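Local atomic coordinates of HTH-type transcriptional regulator MmpR5 (Mycobacterium tuberculosis, PDB entry 4NB5), a protein that binds promoter DNA as a homodimer and controls expression of the MmpS2-MmpL2, MmpS4-MmpL4 and MmpS5-MmpL5 transport systems and of its own gene. Residues Met111-Gln115 with Leu143-Glu147; Ala118-Leu122 with Leu136-Arg140. One frame throughout, in Å; residues are numbered along the deposited sequence. Where two conformers were deposited one is given.

Contact 1: Met111-Gln115 with Leu143-Glu147; sequences MAELQ and LAYME
Two helical turns, 111-115 and 143-147, pack antiparallel. Their axes come within 9.3 Å, at a signed crossing angle of -158°. The register is set by M111 and L143, whose CA atoms lie 5.9 Å apart. M111 takes an m, t, m rotamer and reaches along the partner helix. Its CB lies 4.0 Å from L143 CD2, and its SD is 4.2 Å from M146 CB. L143, with chi1 m and chi2 t, extends to the first helix, where its CD1 is 3.6 Å from L114 CB and 3.8 Å from Q115 N. M146 is m, m, m, so its end turns away from this contact.

A polar pair borders the apolar contacts. Q115 is t, t with chi3 150°, and E147 is m, t with chi3 47°. These rotamers bring Q115 NE2 2.6 Å from E147 OE2, which accepts its hydrogen bond. The E147 stem also packs, with CG 3.6 Å from M111 CB. Y145 OH hydrogen-bonds to O of A153 of the second subunit. The contact joins the two long helices, 99-124 and 134-159, of the helical dimerization region of a MarR-type regulator, with Y26 of the second subunit against L114.

Contact 2: Ala118-Leu122 with Leu136-Arg140; sequences ADVGL and LREMR
Segments 118-122 and 136-140 are both helical and run antiparallel, with a signed crossing angle of -158° and an axis approach of 9.4 Å. A118 faces L136, CA to CA 5.7 Å. The first helix offers small residues, and the second fills the space they leave. G121 has no side chain, and L136 (chi1 m, chi2 t) lays its CD1 3.4 Å from G121 C. A CB at G121 would clash with that methyl. The A118 methyl fits a hollow formed by L136, M139 and R140, with CB 4.3 Å from L136 CD2, 4.0 Å from M139 SD and 4.1 Å from R140 CB. L122 (chi1 m, chi2 t) is the returning bump: its CD2 lies 3.6 Å from L136 CB and 3.9 Å from R137 CG.

R140 folds over one border, its NH1 3.5 Å from L122 CD1. One water joins D119 OD1, at 2.6 Å, to R140 NH1, at 2.9 Å. M139 packs on F100 and L136 on V45, both of the second subunit. An antiparallel pair of long helices like this belongs to the helical dimerization region of MarR-type regulators.

In the fold
Contacts 1 and 2 hold the same two helices, 99-124 and 134-159, with contact centres about 10 Å apart. Contact 2 lies nearer the loop that joins them, its centre about 24 Å from the chain centre, against about 17 Å for contact 1. Both are partly buried, and both touch the second subunit. They meet where M139 CE packs 3.6 Å from L114 O. Their chemistry differs at the polar border. Contact 1 has a direct hydrogen bond between side chains, while contact 2 spans its border through water. Contact 1 fills its middle with M111 and L143, whereas contact 2 sets L122 and L136 around the small A118 and G121. The side chain of M111 lies about 9 Å from a bound 1,3-dihydroxypropan-2-yl octadecanoate.

Contact 1: Met111-Gln115 with Leu143-Glu147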
loop_
_atom_site.group_PDB
_atom_site.type_symbol
_atom_site.label_atom_id
_atom_site.label_comp_id
_atom_site.label_asym_id
_atom_site.label_seq_id
_atom_site.Cartn_x
_atom_site.Cartn_y
_atom_site.Cartn_z
ATOM N N MET B 111 -6.628 -7.130 2.759
ATOM C CA MET B 111 -7.215 -8.454 2.772
ATOM C C MET B 111 -6.124 -9.523 2.873
ATOM O O MET B 111 -6.303 -10.518 3.562
ATOM C CB MET B 111 -8.108 -8.663 1.550
ATOM C CG MET B 111 -9.311 -7.731 1.543
ATOM S SD MET B 111 -10.508 -8.069 0.237
ATOM C CE MET B 111 -9.452 -7.958 -1.204
ATOM N N ALA B 112 -4.988 -9.301 2.216
ATOM C CA ALA B 112 -3.866 -10.233 2.321
ATOM C C ALA B 112 -3.367 -10.326 3.759
ATOM O O ALA B 112 -3.050 -11.405 4.247
ATOM C CB ALA B 112 -2.736 -9.815 1.404
ATOM N N GLU B 113 -3.298 -9.184 4.434
ATOM C CA GLU B 113 -2.846 -9.139 5.816
ATOM C C GLU B 113 -3.820 -9.884 6.721
ATOM O O GLU B 113 -3.408 -10.583 7.642
ATOM C CB GLU B 113 -2.688 -7.692 6.278
ATOM C CG GLU B 113 -1.562 -6.963 5.573
ATOM C CD GLU B 113 -1.441 -5.508 5.984
ATOM O OE1 GLU B 113 -0.432 -4.875 5.610
ATOM O OE2 GLU B 113 -2.348 -4.995 6.675
ATOM N N LEU B 114 -5.114 -9.732 6.450
ATOM C CA LEU B 114 -6.137 -10.439 7.214
ATOM C C LEU B 114 -6.060 -11.941 6.972
ATOM O O LEU B 114 -6.284 -12.734 7.886
ATOM C CB LEU B 114 -7.530 -9.928 6.846
ATOM C CG LEU B 114 -7.951 -8.634 7.535
ATOM C CD1 LEU B 114 -9.251 -8.116 6.937
ATOM C CD2 LEU B 114 -8.104 -8.856 9.032
ATOM N N GLN B 115 -5.723 -12.334 5.748
ATOM C CA GLN B 115 -5.579 -13.740 5.436
ATOM C C GLN B 115 -4.424 -14.339 6.239
ATOM O O GLN B 115 -4.519 -15.455 6.745
ATOM C CB GLN B 115 -5.358 -13.933 3.933
ATOM C CG GLN B 115 -5.579 -15.359 3.483
ATOM C CD GLN B 115 -5.162 -15.609 2.047
ATOM O OE1 GLN B 115 -4.758 -16.720 1.697
ATOM N NE2 GLN B 115 -5.265 -14.586 1.208
ATOM N N LEU B 143 -11.389 -14.316 1.744
ATOM C CA LEU B 143 -10.388 -13.284 1.486
ATOM C C LEU B 143 -9.483 -13.649 0.304
ATOM O O LEU B 143 -9.209 -12.806 -0.553
ATOM C CB LEU B 143 -9.552 -13.018 2.737
ATOM C CG LEU B 143 -10.304 -12.386 3.915
ATOM C CD1 LEU B 143 -9.460 -12.430 5.179
ATOM C CD2 LEU B 143 -10.695 -10.967 3.575
ATOM N N ALA B 144 -9.016 -14.891 0.258
ATOM C CA ALA B 144 -8.177 -15.339 -0.854
ATOM C C ALA B 144 -8.909 -15.138 -2.180
ATOM O O ALA B 144 -8.339 -14.653 -3.156
ATOM C CB ALA B 144 -7.802 -16.801 -0.678
ATOM N N TYR B 145 -10.180 -15.514 -2.214
ATOM C CA TYR B 145 -10.972 -15.415 -3.432
ATOM C C TYR B 145 -11.172 -13.944 -3.826
ATOM O O TYR B 145 -10.971 -13.572 -4.987
ATOM C CB TYR B 145 -12.307 -16.133 -3.235
ATOM C CG TYR B 145 -13.355 -15.911 -4.298
ATOM C CD1 TYR B 145 -13.289 -16.550 -5.526
ATOM C CD2 TYR B 145 -14.432 -15.071 -4.060
ATOM C CE1 TYR B 145 -14.265 -16.351 -6.489
ATOM C CE2 TYR B 145 -15.404 -14.864 -5.013
ATOM C CZ TYR B 145 -15.321 -15.508 -6.222
ATOM O OH TYR B 145 -16.303 -15.295 -7.166
ATOM N N MET B 146 -11.531 -13.099 -2.860
ATOM C CA MET B 146 -11.807 -11.693 -3.162
ATOM C C MET B 146 -10.547 -10.928 -3.553
ATOM O O MET B 146 -10.590 -10.039 -4.400
ATOM C CB MET B 146 -12.488 -11.016 -1.968
ATOM C CG MET B 146 -13.901 -11.517 -1.694
ATOM S SD MET B 146 -15.064 -11.339 -3.074
ATOM C CE MET B 146 -14.560 -9.768 -3.681
ATOM N N GLU B 147 -9.416 -11.282 -2.957
ATOM C CA GLU B 147 -8.155 -10.665 -3.340
ATOM C C GLU B 147 -7.902 -10.884 -4.832
ATOM O O GLU B 147 -7.512 -9.964 -5.548
ATOM C CB GLU B 147 -7.004 -11.271 -2.545
ATOM C CG GLU B 147 -6.984 -10.884 -1.076
ATOM C CD GLU B 147 -6.017 -11.729 -0.276
ATOM O OE1 GLU B 147 -4.868 -11.896 -0.739
ATOM O OE2 GLU B 147 -6.406 -12.234 0.804
#

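Contact 2: Ala118-Leu122 with Leu136-Arg140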
loop_
_atom_site.group_PDB
_atom_site.type_symbol
_atom_site.label_atom_id
_atom_site.label_comp_id
_atom_site.label_asym_id
_atom_site.label_seq_id
_atom_site.Cartn_x
_atom_site.Cartn_y
_atom_site.Cartn_z
ATOM N N ALA B 118 -5.624 -14.908 9.664
ATOM C CA ALA B 118 -6.481 -16.082 9.778
ATOM C C ALA B 118 -5.609 -17.318 9.954
ATOM O O ALA B 118 -5.961 -18.234 10.706
ATOM C CB ALA B 118 -7.372 -16.220 8.572
ATOM N N ASP B 119 -4.459 -17.337 9.280
ATOM C CA ASP B 119 -3.523 -18.454 9.415
ATOM C C ASP B 119 -2.967 -18.559 10.841
ATOM O O ASP B 119 -2.784 -19.668 11.359
ATOM C CB ASP B 119 -2.363 -18.329 8.412
ATOM C CG ASP B 119 -2.791 -18.565 6.975
ATOM O OD1 ASP B 119 -3.819 -19.242 6.746
ATOM O OD2 ASP B 119 -2.084 -18.072 6.069
ATOM N N VAL B 120 -2.702 -17.416 11.470
ATOM C CA VAL B 120 -2.261 -17.378 12.861
ATOM C C VAL B 120 -3.322 -18.015 13.740
ATOM O O VAL B 120 -3.020 -18.822 14.619
ATOM C CB VAL B 120 -2.029 -15.933 13.347
ATOM C CG1 VAL B 120 -1.783 -15.886 14.863
ATOM C CG2 VAL B 120 -0.867 -15.288 12.593
ATOM N N GLY B 121 -4.574 -17.631 13.508
ATOM C CA GLY B 121 -5.677 -18.156 14.288
ATOM C C GLY B 121 -5.848 -19.652 14.100
ATOM O O GLY B 121 -6.110 -20.383 15.064
ATOM N N LEU B 122 -5.697 -20.115 12.863
ATOM C CA LEU B 122 -5.859 -21.532 12.565
ATOM C C LEU B 122 -4.791 -22.347 13.270
ATOM O O LEU B 122 -5.068 -23.432 13.787
ATOM C CB LEU B 122 -5.838 -21.790 11.055
ATOM C CG LEU B 122 -7.098 -21.336 10.309
ATOM C CD1 LEU B 122 -6.855 -21.264 8.814
ATOM C CD2 LEU B 122 -8.259 -22.274 10.598
ATOM N N LEU B 136 -12.699 -19.423 10.849
ATOM C CA LEU B 136 -11.428 -18.944 10.323
ATOM C C LEU B 136 -11.176 -19.459 8.914
ATOM O O LEU B 136 -10.629 -18.736 8.077
ATOM C CB LEU B 136 -10.272 -19.356 11.225
ATOM C CG LEU B 136 -10.094 -18.528 12.497
ATOM C CD1 LEU B 136 -9.161 -19.256 13.451
ATOM C CD2 LEU B 136 -9.559 -17.136 12.204
ATOM N N ARG B 137 -11.538 -20.714 8.653
ATOM C CA ARG B 137 -11.355 -21.264 7.313
ATOM C C ARG B 137 -12.195 -20.489 6.307
ATOM O O ARG B 137 -11.733 -20.201 5.198
ATOM C CB ARG B 137 -11.703 -22.754 7.253
ATOM C CG ARG B 137 -10.689 -23.643 7.937
ATOM C CD ARG B 137 -10.878 -25.123 7.560
ATOM N NE ARG B 137 -12.178 -25.645 7.982
ATOM C CZ ARG B 137 -12.441 -26.142 9.193
ATOM N NH1 ARG B 137 -11.500 -26.195 10.123
ATOM N NH2 ARG B 137 -13.654 -26.587 9.479
ATOM N N GLU B 138 -13.426 -20.158 6.687
ATOM C CA GLU B 138 -14.322 -19.387 5.831
ATOM C C GLU B 138 -13.759 -17.990 5.560
ATOM O O GLU B 138 -13.804 -17.503 4.427
ATOM C CB GLU B 138 -15.720 -19.297 6.456
ATOM C CG GLU B 138 -16.495 -20.620 6.445
ATOM C CD GLU B 138 -17.850 -20.531 7.137
ATOM O OE1 GLU B 138 -18.120 -19.520 7.822
ATOM O OE2 GLU B 138 -18.645 -21.483 6.997
ATOM N N MET B 139 -13.235 -17.355 6.604
ATOM C CA MET B 139 -12.575 -16.053 6.489
ATOM C C MET B 139 -11.421 -16.128 5.495
ATOM O O MET B 139 -11.339 -15.350 4.537
ATOM C CB MET B 139 -12.021 -15.659 7.853
ATOM C CG MET B 139 -11.191 -14.388 7.888
ATOM S SD MET B 139 -10.557 -14.098 9.553
ATOM C CE MET B 139 -9.603 -12.591 9.326
ATOM N N ARG B 140 -10.520 -17.069 5.742
ATOM C CA ARG B 140 -9.339 -17.264 4.896
ATOM C C ARG B 140 -9.720 -17.460 3.429
ATOM O O ARG B 140 -9.157 -16.805 2.532
ATOM C CB ARG B 140 -8.542 -18.479 5.388
ATOM C CG ARG B 140 -7.286 -18.783 4.572
ATOM C CD ARG B 140 -6.797 -20.205 4.844
ATOM N NE ARG B 140 -7.835 -21.197 4.561
ATOM C CZ ARG B 140 -7.807 -22.464 4.973
ATOM N NH1 ARG B 140 -6.793 -22.919 5.698
ATOM N NH2 ARG B 140 -8.805 -23.282 4.665
HETATM O O HOH W 1 -4.175 -21.726 6.198
#